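Local coordinates for protein putative histidinol-phosphate aminotransferase (Burkholderia pseudomallei, PDB 3P1T) that probably transfers the amino group of L-histidinol phosphate to 2-oxoglutarate with the help of pyridoxal 5'-phosphate, a step of histidine biosynthesis, at residues V19-N24 with D324-A329; E62-P67 with R182-G187. One frame throughout, in Å; residues are numbered along the deposited sequence.

Contact 1 (V19-N24 with D324-A329); sequences VCLAFN and DRLLAA
Val19 meets the side chain of Arg325 with a single methyl, CG2, and the arginine passes that methyl along most of its length. Arg325 CB and CG each lie 4.0 Å from Val19 CG2. The bend at chi2 (-128°) sets Arg325 CD 3.8 Å from Val19 CG2, and the next, at chi3 (49°), turns the guanidinium so that NH1 comes back to that methyl, also at 3.8 Å, in an oblique approach. NH2 is hydrogen-bonded to the carbonyl oxygen of Arg297, and NH1 makes a weak bond to that of Gln17. This is the small domain of a fold-type I aminotransferase: strand 19-20 is the edge of a four-stranded mixed sheet, paired in parallel with strand 299-303, and helix 320-333 packs against the sheet. Two residues on, Leu21 makes a purely apolar contact. It has CG anti to its carbonyl carbon (chi1 -50°) and extends CD1 to Leu326, 3.8 Å from CB and 4.1 Å from CD1 of that leucine. Leu326 also rests on Val301 and Ile315, of the two central strands of the sheet.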
ATOM      1  N   VAL A  19     -29.829  -4.244  -0.178  1.00 61.43           N
ATOM      2  CA  VAL A  19     -29.351  -3.667  -1.429  1.00 59.48           C
ATOM      3  C   VAL A  19     -28.473  -2.446  -1.109  1.00 60.91           C
ATOM      4  O   VAL A  19     -28.934  -1.521  -0.432  1.00 59.54           O
ATOM      5  CB  VAL A  19     -30.585  -3.309  -2.330  1.00 63.67           C
ATOM      6  CG1 VAL A  19     -30.230  -2.357  -3.465  1.00 62.80           C
ATOM      7  CG2 VAL A  19     -31.259  -4.562  -2.884  1.00 64.44           C
ATOM      8  N   CYS A  20     -27.203  -2.457  -1.582  1.00 56.85           N
ATOM      9  CA  CYS A  20     -26.264  -1.339  -1.391  1.00 55.31           C
ATOM     10  C   CYS A  20     -25.929  -0.744  -2.749  1.00 54.40           C
ATOM     11  O   CYS A  20     -25.304  -1.381  -3.599  1.00 53.91           O
ATOM     12  CB  CYS A  20     -25.000  -1.746  -0.626  1.00 55.90           C
ATOM     13  SG  CYS A  20     -23.882  -0.356  -0.201  1.00 59.20           S
ATOM     14  N   LEU A  21     -26.384   0.482  -2.941  1.00 47.69           N
ATOM     15  CA  LEU A  21     -26.162   1.319  -4.108  1.00 45.39           C
ATOM     16  C   LEU A  21     -25.603   2.633  -3.599  1.00 47.41           C
ATOM     17  O   LEU A  21     -26.140   3.696  -3.914  1.00 46.96           O
ATOM     18  CB  LEU A  21     -27.489   1.509  -4.901  1.00 45.62           C
ATOM     19  CG  LEU A  21     -28.339   0.295  -5.280  1.00 49.45           C
ATOM     20  CD1 LEU A  21     -29.722   0.725  -5.700  1.00 49.63           C
ATOM     21  CD2 LEU A  21     -27.705  -0.512  -6.385  1.00 49.91           C
ATOM     22  N   ALA A  22     -24.564   2.565  -2.742  1.00 43.58           N
ATOM     23  CA  ALA A  22     -24.016   3.758  -2.090  1.00 42.74           C
ATOM     24  C   ALA A  22     -22.520   4.005  -2.354  1.00 46.01           C
ATOM     25  O   ALA A  22     -22.084   5.137  -2.127  1.00 45.43           O
ATOM     26  CB  ALA A  22     -24.222   3.641  -0.583  1.00 43.33           C
ATOM     27  N   PHE A  23     -21.723   2.980  -2.770  1.00 42.33           N
ATOM     28  CA  PHE A  23     -20.269   3.180  -2.906  1.00 40.86           C
ATOM     29  C   PHE A  23     -19.736   3.009  -4.329  1.00 46.33           C
ATOM     30  O   PHE A  23     -18.511   2.964  -4.496  1.00 46.17           O
ATOM     31  CB  PHE A  23     -19.499   2.225  -1.988  1.00 41.67           C
ATOM     32  CG  PHE A  23     -19.870   2.427  -0.549  1.00 43.13           C
ATOM     33  CD1 PHE A  23     -19.462   3.563   0.135  1.00 45.91           C
ATOM     34  CD2 PHE A  23     -20.671   1.507   0.115  1.00 45.45           C
ATOM     35  CE1 PHE A  23     -19.860   3.785   1.453  1.00 45.99           C
ATOM     36  CE2 PHE A  23     -21.044   1.717   1.445  1.00 47.37           C
ATOM     37  CZ  PHE A  23     -20.640   2.856   2.100  1.00 44.54           C
ATOM     38  N   ASN A  24     -20.623   2.998  -5.346  1.00 43.80           N
ATOM     39  CA  ASN A  24     -20.259   2.924  -6.771  1.00 44.15           C
ATOM     40  C   ASN A  24     -19.408   1.679  -7.067  1.00 48.74           C
ATOM     41  O   ASN A  24     -18.521   1.728  -7.930  1.00 50.37           O
ATOM     42  CB  ASN A  24     -19.499   4.205  -7.220  1.00 43.25           C
ATOM     43  CG  ASN A  24     -20.289   5.477  -7.103  1.00 52.22           C
ATOM     44  OD1 ASN A  24     -21.527   5.504  -7.207  1.00 52.81           O
ATOM     45  ND2 ASN A  24     -19.580   6.570  -6.918  1.00 32.39           N
ATOM     46  N   ASP A 324     -34.344  -2.573  -9.583  1.00 52.26           N
ATOM     47  CA  ASP A 324     -35.779  -2.905  -9.447  1.00 53.43           C
ATOM     48  C   ASP A 324     -36.274  -2.551  -8.025  1.00 55.18           C
ATOM     49  O   ASP A 324     -37.289  -1.868  -7.876  1.00 54.15           O
ATOM     50  CB  ASP A 324     -36.052  -4.411  -9.747  1.00 56.64           C
ATOM     51  CG  ASP A 324     -36.198  -4.864 -11.205  1.00 70.63           C
ATOM     52  OD1 ASP A 324     -36.329  -3.984 -12.100  1.00 71.72           O
ATOM     53  OD2 ASP A 324     -36.265  -6.107 -11.442  1.00 75.93           O
ATOM     54  N   ARG A 325     -35.504  -2.989  -6.990  1.00 50.62           N
ATOM     55  CA  ARG A 325     -35.768  -2.774  -5.562  1.00 49.44           C
ATOM     56  C   ARG A 325     -35.814  -1.273  -5.236  1.00 52.86           C
ATOM     57  O   ARG A 325     -36.771  -0.826  -4.588  1.00 52.68           O
ATOM     58  CB  ARG A 325     -34.710  -3.487  -4.698  1.00 45.62           C
ATOM     59  CG  ARG A 325     -34.867  -5.016  -4.665  1.00 53.50           C
ATOM     60  CD  ARG A 325     -34.913  -5.580  -3.253  1.00 63.04           C
ATOM     61  NE  ARG A 325     -35.864  -4.830  -2.431  1.00 71.64           N
ATOM     62  CZ  ARG A 325     -35.592  -4.297  -1.244  1.00 86.47           C
ATOM     63  NH1 ARG A 325     -34.408  -4.498  -0.670  1.00 69.22           N
ATOM     64  NH2 ARG A 325     -36.516  -3.602  -0.597  1.00 76.01           N
ATOM     65  N   LEU A 326     -34.808  -0.506  -5.729  1.00 47.85           N
ATOM     66  CA  LEU A 326     -34.710   0.935  -5.532  1.00 47.47           C
ATOM     67  C   LEU A 326     -35.895   1.660  -6.145  1.00 52.37           C
ATOM     68  O   LEU A 326     -36.507   2.500  -5.474  1.00 51.69           O
ATOM     69  CB  LEU A 326     -33.417   1.524  -6.114  1.00 46.50           C
ATOM     70  CG  LEU A 326     -33.403   3.053  -6.050  1.00 50.62           C
ATOM     71  CD1 LEU A 326     -32.525   3.551  -4.944  1.00 50.95           C
ATOM     72  CD2 LEU A 326     -33.218   3.702  -7.415  1.00 50.14           C
ATOM     73  N   LEU A 327     -36.198   1.359  -7.422  1.00 49.23           N
ATOM     74  CA  LEU A 327     -37.291   2.023  -8.134  1.00 49.52           C
ATOM     75  C   LEU A 327     -38.647   1.744  -7.458  1.00 55.20           C
ATOM     76  O   LEU A 327     -39.458   2.669  -7.353  1.00 56.59           O
ATOM     77  CB  LEU A 327     -37.326   1.608  -9.617  1.00 49.17           C
ATOM     78  CG  LEU A 327     -36.156   2.111 -10.495  1.00 51.29           C
ATOM     79  CD1 LEU A 327     -36.206   1.492 -11.859  1.00 50.88           C
ATOM     80  CD2 LEU A 327     -36.129   3.630 -10.620  1.00 51.94           C
ATOM     81  N   ALA A 328     -38.863   0.516  -6.942  1.00 50.72           N
ATOM     82  CA  ALA A 328     -40.124   0.151  -6.277  1.00 51.17           C
ATOM     83  C   ALA A 328     -40.288   0.924  -4.964  1.00 55.97           C
ATOM     84  O   ALA A 328     -41.381   1.409  -4.679  1.00 57.18           O
ATOM     85  CB  ALA A 328     -40.186  -1.343  -6.025  1.00 51.83           C
ATOM     86  N   ALA A 329     -39.192   1.098  -4.210  1.00 52.21           N
ATOM     87  CA  ALA A 329     -39.183   1.849  -2.951  1.00 52.24           C
ATOM     88  C   ALA A 329     -39.431   3.338  -3.176  1.00 56.28           C
ATOM     89  O   ALA A 329     -40.241   3.905  -2.454  1.00 58.15           O
ATOM     90  CB  ALA A 329     -37.861   1.660  -2.229  1.00 51.60           C
TER

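Contact 2 (E62-P67 with R182-G187); sequences EHFSCP and RGLAYG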
ATOM      1  N   GLU A  62       1.160  -2.025 -21.925  1.00 51.40           N
ATOM      2  CA  GLU A  62       0.512  -2.622 -23.089  1.00 52.37           C
ATOM      3  C   GLU A  62      -0.957  -2.259 -23.110  1.00 55.39           C
ATOM      4  O   GLU A  62      -1.463  -1.807 -24.141  1.00 56.62           O
ATOM      5  CB  GLU A  62       0.682  -4.150 -23.074  1.00 54.64           C
ATOM      6  CG  GLU A  62       1.796  -4.673 -23.969  1.00 71.12           C
ATOM      7  CD  GLU A  62       2.549  -5.891 -23.440  1.00 96.37           C
ATOM      8  OE1 GLU A  62       1.900  -6.916 -23.119  1.00 93.51           O
ATOM      9  OE2 GLU A  62       3.800  -5.831 -23.388  1.00 82.81           O
ATOM     10  N   HIS A  63      -1.632  -2.448 -21.966  1.00 48.96           N
ATOM     11  CA  HIS A  63      -3.055  -2.209 -21.802  1.00 48.63           C
ATOM     12  C   HIS A  63      -3.417  -0.745 -22.132  1.00 52.25           C
ATOM     13  O   HIS A  63      -4.361  -0.516 -22.890  1.00 52.14           O
ATOM     14  CB  HIS A  63      -3.488  -2.570 -20.367  1.00 48.66           C
ATOM     15  CG  HIS A  63      -4.972  -2.529 -20.159  1.00 52.04           C
ATOM     16  ND1 HIS A  63      -5.785  -3.574 -20.561  1.00 54.47           N
ATOM     17  CD2 HIS A  63      -5.738  -1.575 -19.581  1.00 53.50           C
ATOM     18  CE1 HIS A  63      -7.017  -3.213 -20.245  1.00 53.69           C
ATOM     19  NE2 HIS A  63      -7.038  -2.016 -19.651  1.00 53.48           N
ATOM     20  N   PHE A  64      -2.654   0.233 -21.599  1.00 47.45           N
ATOM     21  CA  PHE A  64      -2.952   1.650 -21.797  1.00 45.90           C
ATOM     22  C   PHE A  64      -2.227   2.234 -23.022  1.00 52.29           C
ATOM     23  O   PHE A  64      -2.422   3.417 -23.333  1.00 52.77           O
ATOM     24  CB  PHE A  64      -2.597   2.434 -20.537  1.00 45.51           C
ATOM     25  CG  PHE A  64      -3.545   2.109 -19.406  1.00 45.53           C
ATOM     26  CD1 PHE A  64      -4.815   2.660 -19.364  1.00 47.13           C
ATOM     27  CD2 PHE A  64      -3.165   1.253 -18.378  1.00 46.52           C
ATOM     28  CE1 PHE A  64      -5.695   2.356 -18.320  1.00 46.79           C
ATOM     29  CE2 PHE A  64      -4.046   0.960 -17.328  1.00 47.85           C
ATOM     30  CZ  PHE A  64      -5.304   1.510 -17.312  1.00 45.42           C
ATOM     31  N   SER A  65      -1.460   1.387 -23.749  1.00 49.61           N
ATOM     32  CA  SER A  65      -0.706   1.708 -24.968  1.00 51.46           C
ATOM     33  C   SER A  65       0.169   2.971 -24.774  1.00 56.30           C
ATOM     34  O   SER A  65       0.113   3.920 -25.555  1.00 57.09           O
ATOM     35  CB  SER A  65      -1.640   1.874 -26.164  1.00 56.66           C
ATOM     36  OG  SER A  65      -2.324   0.668 -26.468  1.00 71.03           O
ATOM     37  N   CYS A  66       0.991   2.961 -23.727  1.00 52.29           N
ATOM     38  CA  CYS A  66       1.908   4.059 -23.437  1.00 51.86           C
ATOM     39  C   CYS A  66       3.222   3.492 -22.931  1.00 56.00           C
ATOM     40  O   CYS A  66       3.223   2.343 -22.483  1.00 57.59           O
ATOM     41  CB  CYS A  66       1.292   5.007 -22.421  1.00 51.20           C
ATOM     42  SG  CYS A  66       1.215   4.330 -20.750  1.00 53.84           S
ATOM     43  N   PRO A  67       4.344   4.247 -22.917  1.00 50.12           N
ATOM     44  CA  PRO A  67       5.580   3.679 -22.365  1.00 48.88           C
ATOM     45  C   PRO A  67       5.491   3.506 -20.850  1.00 50.84           C
ATOM     46  O   PRO A  67       4.793   4.271 -20.178  1.00 47.65           O
ATOM     47  CB  PRO A  67       6.647   4.711 -22.741  1.00 51.28           C
ATOM     48  CG  PRO A  67       5.998   5.640 -23.707  1.00 56.52           C
ATOM     49  CD  PRO A  67       4.557   5.630 -23.377  1.00 51.48           C
ATOM     50  N   ARG A 182     -11.257   9.060 -26.643  1.00 56.38           N
ATOM     51  CA  ARG A 182     -10.265  10.100 -26.357  1.00 55.78           C
ATOM     52  C   ARG A 182      -9.084   9.491 -25.571  1.00 60.18           C
ATOM     53  O   ARG A 182      -9.324   8.806 -24.567  1.00 58.50           O
ATOM     54  CB  ARG A 182     -10.985  11.195 -25.540  1.00 52.74           C
ATOM     55  CG  ARG A 182     -10.138  12.395 -25.226  1.00 55.94           C
ATOM     56  CD  ARG A 182     -10.658  13.136 -24.020  1.00 59.41           C
ATOM     57  NE  ARG A 182     -11.888  13.872 -24.290  1.00 58.13           N
ATOM     58  CZ  ARG A 182     -12.523  14.590 -23.377  1.00 63.66           C
ATOM     59  NH1 ARG A 182     -12.058  14.659 -22.136  1.00 51.08           N
ATOM     60  NH2 ARG A 182     -13.622  15.252 -23.694  1.00 51.10           N
ATOM     61  N   GLY A 183      -7.862   9.699 -26.020  1.00 58.84           N
ATOM     62  CA  GLY A 183      -6.716   9.089 -25.348  1.00 59.10           C
ATOM     63  C   GLY A 183      -6.405   9.509 -23.916  1.00 61.56           C
ATOM     64  O   GLY A 183      -7.194  10.204 -23.256  1.00 62.19           O
ATOM     65  N   LEU A 184      -5.255   9.024 -23.412  1.00 54.30           N
ATOM     66  CA  LEU A 184      -4.705   9.457 -22.140  1.00 51.04           C
ATOM     67  C   LEU A 184      -4.063  10.791 -22.427  1.00 55.38           C
ATOM     68  O   LEU A 184      -3.256  10.878 -23.360  1.00 57.00           O
ATOM     69  CB  LEU A 184      -3.720   8.442 -21.516  1.00 49.43           C
ATOM     70  CG  LEU A 184      -4.257   7.109 -21.037  1.00 51.66           C
ATOM     71  CD1 LEU A 184      -3.131   6.145 -20.858  1.00 51.07           C
ATOM     72  CD2 LEU A 184      -5.016   7.246 -19.742  1.00 51.46           C
ATOM     73  N   ALA A 185      -4.497  11.844 -21.738  1.00 49.68           N
ATOM     74  CA  ALA A 185      -3.973  13.184 -21.961  1.00 49.44           C
ATOM     75  C   ALA A 185      -2.990  13.553 -20.848  1.00 51.98           C
ATOM     76  O   ALA A 185      -3.399  13.786 -19.711  1.00 53.22           O
ATOM     77  CB  ALA A 185      -5.117  14.193 -22.040  1.00 50.08           C
ATOM     78  N   TYR A 186      -1.697  13.521 -21.162  1.00 45.31           N
ATOM     79  CA  TYR A 186      -0.632  13.855 -20.232  1.00 43.94           C
ATOM     80  C   TYR A 186       0.506  14.507 -21.023  1.00 50.24           C
ATOM     81  O   TYR A 186       0.642  14.276 -22.225  1.00 52.17           O
ATOM     82  CB  TYR A 186      -0.155  12.631 -19.405  1.00 42.98           C
ATOM     83  CG  TYR A 186       0.472  11.541 -20.231  1.00 44.43           C
ATOM     84  CD1 TYR A 186       1.822  11.581 -20.561  1.00 46.63           C
ATOM     85  CD2 TYR A 186      -0.280  10.458 -20.680  1.00 45.15           C
ATOM     86  CE1 TYR A 186       2.396  10.608 -21.376  1.00 47.71           C
ATOM     87  CE2 TYR A 186       0.289   9.466 -21.478  1.00 46.86           C
ATOM     88  CZ  TYR A 186       1.627   9.551 -21.834  1.00 52.58           C
ATOM     89  OH  TYR A 186       2.193   8.579 -22.620  1.00 51.70           O
ATOM     90  N   GLY A 187       1.281  15.334 -20.337  1.00 46.15           N
ATOM     91  CA  GLY A 187       2.404  16.067 -20.903  1.00 46.83           C
ATOM     92  C   GLY A 187       3.174  16.822 -19.844  1.00 50.11           C
ATOM     93  O   GLY A 187       2.983  16.574 -18.653  1.00 49.05           O
TER
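Phe64 and Leu184 are the closest backbone positions, their CA atoms 8.0 Å apart, a gap that side chains have to bridge. Residues 62-67 leave the end of helix 52-64 through a Schellman motif, in which Ser65 takes a positive phi (50°) and the chain then extends through Cys66 and Pro67. Residues 182-187 are irregular, part of the connection from strand 166-170 to strand 190-195. Leu184 and Tyr186 both reach across to the helix end and the extended residues after it.

Leu184 does so with one methyl. Its CD1 lies 3.8 Å from Phe64 CB and equally close to Phe64 O, touching the root of the phenylalanine side chain and its backbone carbonyl; the same methyl comes obliquely to the ring, 4.1 Å from Phe64 CD1. His63 CD2 sits 3.7 Å above the centre of one face of the Phe64 ring, while Phe211 of strand 208-211 meets Phe64 edge-to-face. Further along, with chi1 64°, Tyr186 CG stands between the backbone N and the carbonyl carbon, and the ring points its hydroxyl end across to the other segment. Tyr186 OH is 3.7 Å from Cys66 CB and 3.9 Å from Pro67 CD. Phe211 touches Cys66, Leu184 and Tyr186 as well, so the large-domain sheet lies against both segments.

Every partner of the tyrosine oxygen across this contact is a carbon, and the leucine methyl meets a carbonyl oxygen without bonding to it. The helix end and the connecting loop are therefore held to each other by van der Waals contact and shape, with no directional polar bond between them.

How the contacts relate
Contact 1 is largely buried and contact 2 lies at the surface; their centres are about 35 Å apart, on opposite sides of the chain's centre, and their nearest atoms about 16 Å apart. They share no helix or strand: 19-24 with 324-329 joins a strand near the N-terminus to the C-terminal helix 320-333 at the four-stranded sheet, whereas 62-67 with 182-187 sits beside the seven-stranded sheet and is nested in sequence within the loop that contact 1 closes. Both bury a similar area without hydrogen bonds between their segments. Contact 1 combines aliphatic packing with an arginine whose charged end bonds elsewhere; contact 2 mixes aliphatic and aromatic groups and includes a phenolic oxygen resting on carbon.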